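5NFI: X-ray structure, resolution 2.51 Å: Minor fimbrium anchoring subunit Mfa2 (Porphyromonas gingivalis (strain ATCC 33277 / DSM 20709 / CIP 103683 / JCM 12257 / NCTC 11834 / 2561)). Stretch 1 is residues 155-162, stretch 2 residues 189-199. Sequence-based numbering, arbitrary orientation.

Stretch 1 155-162: HPENYEIK
Stretch 2 (189-199) KVVGDSTCRAF

The contact is organised around P156, which is buried and gives up more surface to the other stretch than any other residue here. Its CA-to-CB bond points toward stretch 2, and its ring, puckered C-gamma endo, meets two side chains: CG lies 3.9 Å from V190 CG1, and CB lies 3.9 Å from C196 CB. These are ordinary van der Waals distances between carbons, so the ring lies against both arms of stretch 2. C196 also points toward stretch 1, with chi1 in t (-174°), and its CB sits 3.7 Å from P156 O. P156 CA and C196 CA are 5.5 Å apart, the closest of the register pairs.

A second apolar pair lies farther along the strands. I161 and A198 both point toward the opposing stretch, and I161 CB meets A198 CB at 4.0 Å, with their CA atoms 6.6 Å apart. The small alanine offers only its methyl, and the isoleucine, chi1 m (-55°) and chi2 t (172°), reaches back to place CD1 4.1 Å from C196 O. Between these two anchors Y159 also points toward stretch 2, yet Y159 CB stays 5.8 Å from C196 CB; its backbone makes the nearer approach, O to C196 SG at 4.4 Å.

The backbone carries this pattern by simple alternation. Strand 159-162 and strand 196-199 run in roughly the same direction, 28° apart, with a closest axis approach of 7.8 Å. No hydrogen bond crosses between the stretches, so they do not pair as neighbouring strands; side chains meet each other and, in several places, the opposite backbone. All eight strand residues are extended, with phi from -96° to -130° and psi from 125° to 149°. Y159 and I161 face stretch 2 while E160 and K162 point away; C196 and A198 face stretch 1 while R197 points away.

Each stretch holds its own shape. Ahead of its strand, stretch 1 makes a 3-10 segment at 156-158 (phi/psi -60/-18, -71/-15, -86/-2), following H155 at 56/57. N158 N donates to H155 O at 2.8 Å, and a weak bond joins Y159 N to P156 O at 3.4 Å. Stretch 2 is a hairpin: K189 N to R197 O (2.9 Å) and R197 N to K189 O (2.8 Å) pair its arms, and T195 O accepts from V191 N (3.0 Å) and G192 N (3.2 Å) at the turn.

That turn supplies the polar edge beside the proline. P156 CD rests 3.3 Å from D193 O, P156 CG 4.0 Å from G192 O, and P156 CB 3.8 Å from T195 O. Proline carbons thus lie against backbone carbonyls, while the side chains of D193, S194 and T195 start away from stretch 1. V190, exposed, with its CA-to-CB bond toward stretch 1 and chi1 t (156°), places CG2 3.7 Å from E157 N and 4.0 Å from E157 CB; E157 CA and V190 CA are 6.2 Å apart. The CA-to-CB bond of E157 points sideways, with chi1 p (71°) and chi2 m (-81°).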

ATOM      1  N   HIS A 155      27.865  -2.260 -18.881  1.00 66.90           N
ATOM      2  CA  HIS A 155      27.838  -3.264 -17.822  1.00 64.70           C
ATOM      3  C   HIS A 155      26.631  -3.143 -16.879  1.00 62.61           C
ATOM      4  O   HIS A 155      26.807  -3.014 -15.662  1.00 62.24           O
ATOM      5  CB  HIS A 155      29.120  -3.182 -17.006  1.00 64.09           C
ATOM      6  CG  HIS A 155      30.351  -3.181 -17.841  1.00 65.01           C
ATOM      7  ND1 HIS A 155      30.618  -4.168 -18.761  1.00 65.40           N
ATOM      8  CD2 HIS A 155      31.385  -2.310 -17.905  1.00 66.25           C
ATOM      9  CE1 HIS A 155      31.770  -3.910 -19.356  1.00 66.89           C
ATOM     10  NE2 HIS A 155      32.260  -2.793 -18.847  1.00 67.57           N
ATOM     11  N   PRO A 156      25.407  -3.201 -17.430  1.00 60.92           N
ATOM     12  CA  PRO A 156      24.223  -2.992 -16.584  1.00 60.07           C
ATOM     13  C   PRO A 156      24.095  -4.005 -15.451  1.00 59.18           C
ATOM     14  O   PRO A 156      23.354  -3.758 -14.508  1.00 59.23           O
ATOM     15  CB  PRO A 156      23.050  -3.137 -17.567  1.00 59.89           C
ATOM     16  CG  PRO A 156      23.616  -3.948 -18.716  1.00 60.71           C
ATOM     17  CD  PRO A 156      25.055  -3.555 -18.815  1.00 61.25           C
ATOM     18  N   GLU A 157      24.797  -5.125 -15.544  1.00 59.03           N
ATOM     19  CA  GLU A 157      24.786  -6.099 -14.471  1.00 58.68           C
ATOM     20  C   GLU A 157      25.554  -5.614 -13.234  1.00 58.06           C
ATOM     21  O   GLU A 157      25.421  -6.199 -12.159  1.00 57.83           O
ATOM     22  CB  GLU A 157      25.368  -7.434 -14.952  1.00 60.90           C
ATOM     23  CG  GLU A 157      26.874  -7.420 -15.201  1.00 63.65           C
ATOM     24  CD  GLU A 157      27.245  -6.833 -16.545  1.00 65.73           C
ATOM     25  OE1 GLU A 157      26.348  -6.277 -17.216  1.00 66.03           O
ATOM     26  OE2 GLU A 157      28.429  -6.932 -16.935  1.00 67.49           O
ATOM     27  N   ASN A 158      26.358  -4.562 -13.387  1.00 58.02           N
ATOM     28  CA  ASN A 158      27.163  -4.032 -12.282  1.00 57.06           C
ATOM     29  C   ASN A 158      26.368  -3.028 -11.441  1.00 55.84           C
ATOM     30  O   ASN A 158      26.866  -2.513 -10.444  1.00 56.82           O
ATOM     31  CB  ASN A 158      28.449  -3.363 -12.797  1.00 57.85           C
ATOM     32  CG  ASN A 158      29.505  -4.368 -13.300  1.00 58.99           C
ATOM     33  OD1 ASN A 158      29.429  -5.564 -13.044  1.00 58.95           O
ATOM     34  ND2 ASN A 158      30.510  -3.861 -13.998  1.00 60.54           N
ATOM     35  N   TYR A 159      25.135  -2.752 -11.840  1.00 53.80           N
ATOM     36  CA  TYR A 159      24.326  -1.775 -11.125  1.00 52.87           C
ATOM     37  C   TYR A 159      23.078  -2.387 -10.470  1.00 55.17           C
ATOM     38  O   TYR A 159      22.495  -3.374 -10.953  1.00 50.70           O
ATOM     39  CB  TYR A 159      23.933  -0.640 -12.072  1.00 61.25           C
ATOM     40  CG  TYR A 159      25.138   0.125 -12.604  1.00 55.05           C
ATOM     41  CD1 TYR A 159      25.874  -0.352 -13.685  1.00 55.89           C
ATOM     42  CD2 TYR A 159      25.538   1.312 -12.018  1.00 55.99           C
ATOM     43  CE1 TYR A 159      26.964   0.331 -14.165  1.00 57.56           C
ATOM     44  CE2 TYR A 159      26.640   2.007 -12.488  1.00 57.76           C
ATOM     45  CZ  TYR A 159      27.349   1.511 -13.563  1.00 58.50           C
ATOM     46  OH  TYR A 159      28.436   2.210 -14.037  1.00 60.37           O
ATOM     47  N   GLU A 160      22.681  -1.792  -9.355  1.00 54.20           N
ATOM     48  CA  GLU A 160      21.601  -2.327  -8.555  1.00 53.02           C
ATOM     49  C   GLU A 160      20.576  -1.262  -8.252  1.00 52.16           C
ATOM     50  O   GLU A 160      20.922  -0.178  -7.774  1.00 53.48           O
ATOM     51  CB  GLU A 160      22.137  -2.917  -7.252  1.00 53.59           C
ATOM     52  CG  GLU A 160      21.124  -2.949  -6.134  1.00 53.12           C
ATOM     53  CD  GLU A 160      21.362  -4.084  -5.170  1.00 54.28           C
ATOM     54  OE1 GLU A 160      22.535  -4.514  -5.027  1.00 55.81           O
ATOM     55  OE2 GLU A 160      20.369  -4.552  -4.561  1.00 53.82           O
ATOM     56  N   ILE A 161      19.318  -1.577  -8.541  1.00 50.52           N
ATOM     57  CA  ILE A 161      18.220  -0.689  -8.239  1.00 50.20           C
ATOM     58  C   ILE A 161      17.595  -1.090  -6.911  1.00 50.05           C
ATOM     59  O   ILE A 161      17.347  -2.278  -6.640  1.00 49.33           O
ATOM     60  CB  ILE A 161      17.182  -0.690  -9.361  1.00 49.82           C
ATOM     61  CG1 ILE A 161      17.887  -0.332 -10.685  1.00 50.86           C
ATOM     62  CG2 ILE A 161      16.076   0.314  -9.061  1.00 49.44           C
ATOM     63  CD1 ILE A 161      17.039  -0.465 -11.931  1.00 50.48           C
ATOM     64  N   LYS A 162      17.396  -0.082  -6.070  1.00 50.53           N
ATOM     65  CA  LYS A 162      16.866  -0.271  -4.742  1.00 49.93           C
ATOM     66  C   LYS A 162      15.720   0.670  -4.486  1.00 50.94           C
ATOM     67  O   LYS A 162      15.717   1.811  -4.954  1.00 51.92           O
ATOM     68  CB  LYS A 162      17.940  -0.057  -3.688  1.00 50.30           C
ATOM     69  CG  LYS A 162      19.044  -1.067  -3.724  1.00 51.26           C
ATOM     70  CD  LYS A 162      19.941  -0.889  -2.533  1.00 53.16           C
ATOM     71  CE  LYS A 162      21.322  -1.466  -2.797  1.00 55.39           C
ATOM     72  NZ  LYS A 162      22.165  -1.492  -1.553  1.00 57.45           N
ATOM     73  N   LYS A 189      16.357  -8.194 -14.335  1.00 81.29           N
ATOM     74  CA  LYS A 189      16.718  -8.705 -15.649  1.00 79.76           C
ATOM     75  C   LYS A 189      17.644  -7.682 -16.328  1.00 78.62           C
ATOM     76  O   LYS A 189      17.266  -6.531 -16.523  1.00 75.19           O
ATOM     77  CB  LYS A 189      15.461  -8.948 -16.494  1.00 80.63           C
ATOM     78  CG  LYS A 189      15.512 -10.108 -17.481  1.00 82.20           C
ATOM     79  CD  LYS A 189      14.089 -10.613 -17.796  1.00 83.31           C
ATOM     80  CE  LYS A 189      13.074  -9.459 -17.899  1.00 82.06           C
ATOM     81  NZ  LYS A 189      11.828  -9.796 -18.674  1.00 83.39           N
ATOM     82  N   VAL A 190      18.865  -8.072 -16.664  1.00 79.81           N
ATOM     83  CA  VAL A 190      19.568  -7.284 -17.656  1.00 81.01           C
ATOM     84  C   VAL A 190      18.777  -7.532 -18.926  1.00 81.82           C
ATOM     85  O   VAL A 190      18.680  -8.658 -19.408  1.00 85.25           O
ATOM     86  CB  VAL A 190      21.044  -7.660 -17.822  1.00 83.15           C
ATOM     87  CG1 VAL A 190      21.530  -7.263 -19.188  1.00 84.76           C
ATOM     88  CG2 VAL A 190      21.877  -6.984 -16.750  1.00 82.42           C
ATOM     89  N   VAL A 191      18.156  -6.480 -19.433  1.00 78.06           N
ATOM     90  CA  VAL A 191      17.295  -6.600 -20.585  1.00 85.02           C
ATOM     91  C   VAL A 191      18.031  -6.210 -21.864  1.00 85.41           C
ATOM     92  O   VAL A 191      18.050  -6.969 -22.825  1.00 86.97           O
ATOM     93  CB  VAL A 191      16.015  -5.757 -20.393  1.00 88.30           C
ATOM     94  CG1 VAL A 191      16.313  -4.476 -19.629  1.00 88.64           C
ATOM     95  CG2 VAL A 191      15.379  -5.458 -21.741  1.00 92.36           C
ATOM     96  N   GLY A 192      18.664  -5.045 -21.873  1.00 85.41           N
ATOM     97  CA  GLY A 192      19.414  -4.626 -23.044  1.00 88.93           C
ATOM     98  C   GLY A 192      20.912  -4.753 -22.842  1.00 91.35           C
ATOM     99  O   GLY A 192      21.364  -5.108 -21.754  1.00 89.35           O
ATOM    100  N   ASP A 193      21.682  -4.466 -23.888  1.00 94.70           N
ATOM    101  CA  ASP A 193      23.128  -4.390 -23.756  1.00 94.72           C
ATOM    102  C   ASP A 193      23.512  -3.335 -22.737  1.00 90.94           C
ATOM    103  O   ASP A 193      24.546  -3.436 -22.081  1.00 90.89           O
ATOM    104  CB  ASP A 193      23.783  -4.070 -25.096  1.00 97.91           C
ATOM    105  CG  ASP A 193      23.973  -5.295 -25.960  1.00101.28           C
ATOM    106  OD1 ASP A 193      24.772  -6.174 -25.566  1.00102.14           O
ATOM    107  OD2 ASP A 193      23.336  -5.373 -27.034  1.00102.93           O
ATOM    108  N   SER A 194      22.660  -2.325 -22.612  1.00 87.72           N
ATOM    109  CA  SER A 194      22.936  -1.170 -21.781  1.00 85.04           C
ATOM    110  C   SER A 194      21.784  -0.895 -20.838  1.00 79.66           C
ATOM    111  O   SER A 194      21.685   0.191 -20.275  1.00 78.77           O
ATOM    112  CB  SER A 194      23.185   0.054 -22.654  1.00 88.07           C
ATOM    113  OG  SER A 194      21.960   0.527 -23.196  1.00 89.72           O
ATOM    114  N   THR A 195      20.908  -1.884 -20.680  1.00 76.29           N
ATOM    115  CA  THR A 195      19.679  -1.701 -19.913  1.00 71.30           C
ATOM    116  C   THR A 195      19.456  -2.756 -18.828  1.00 67.52           C
ATOM    117  O   THR A 195      19.632  -3.950 -19.057  1.00 66.78           O
ATOM    118  CB  THR A 195      18.450  -1.707 -20.827  1.00 71.41           C
ATOM    119  OG1 THR A 195      18.747  -1.013 -22.044  1.00 73.26           O
ATOM    120  CG2 THR A 195      17.280  -1.029 -20.135  1.00 69.92           C
ATOM    121  N   CYS A 196      19.053  -2.295 -17.648  1.00 65.04           N
ATOM    122  CA  CYS A 196      18.741  -3.188 -16.533  1.00 62.88           C
ATOM    123  C   CYS A 196      17.349  -2.867 -16.003  1.00 62.09           C
ATOM    124  O   CYS A 196      17.012  -1.703 -15.804  1.00 61.86           O
ATOM    125  CB  CYS A 196      19.786  -3.060 -15.411  1.00 61.18           C
ATOM    126  SG  CYS A 196      19.563  -4.252 -14.060  1.00120.12           S
ATOM    127  N   ARG A 197      16.547  -3.901 -15.767  1.00 62.31           N
ATOM    128  CA  ARG A 197      15.153  -3.744 -15.361  1.00 61.76           C
ATOM    129  C   ARG A 197      14.929  -4.442 -14.026  1.00 60.59           C
ATOM    130  O   ARG A 197      15.368  -5.563 -13.839  1.00 61.18           O
ATOM    131  CB  ARG A 197      14.225  -4.318 -16.433  1.00 63.72           C
ATOM    132  CG  ARG A 197      12.851  -3.667 -16.549  1.00 65.20           C
ATOM    133  CD  ARG A 197      12.027  -4.417 -17.601  1.00 68.38           C
ATOM    134  NE  ARG A 197      10.711  -3.839 -17.903  1.00 70.42           N
ATOM    135  CZ  ARG A 197      10.509  -2.854 -18.781  1.00 72.69           C
ATOM    136  NH1 ARG A 197      11.547  -2.306 -19.420  1.00 73.42           N
ATOM    137  NH2 ARG A 197       9.276  -2.400 -19.015  1.00 73.62           N
ATOM    138  N   ALA A 198      14.247  -3.776 -13.102  1.00 59.53           N
ATOM    139  CA  ALA A 198      13.945  -4.321 -11.789  1.00 58.80           C
ATOM    140  C   ALA A 198      12.445  -4.191 -11.476  1.00 58.64           C
ATOM    141  O   ALA A 198      11.810  -3.186 -11.823  1.00 58.43           O
ATOM    142  CB  ALA A 198      14.775  -3.620 -10.727  1.00 58.30           C
ATOM    143  N   PHE A 199      11.878  -5.209 -10.822  1.00 57.49           N
ATOM    144  CA  PHE A 199      10.472  -5.156 -10.429  1.00 55.30           C
ATOM    145  C   PHE A 199      10.279  -5.254  -8.909  1.00 53.16           C
ATOM    146  O   PHE A 199      10.745  -6.198  -8.267  1.00 53.38           O
ATOM    147  CB  PHE A 199       9.682  -6.254 -11.129  1.00 55.72           C
ATOM    148  CG  PHE A 199       8.223  -6.272 -10.763  1.00 55.99           C
ATOM    149  CD1 PHE A 199       7.323  -5.453 -11.416  1.00 56.26           C
ATOM    150  CD2 PHE A 199       7.753  -7.103  -9.750  1.00 55.97           C
ATOM    151  CE1 PHE A 199       5.974  -5.472 -11.071  1.00 56.79           C
ATOM    152  CE2 PHE A 199       6.420  -7.117  -9.398  1.00 56.07           C
ATOM    153  CZ  PHE A 199       5.528  -6.307 -10.059  1.00 56.41           C
TER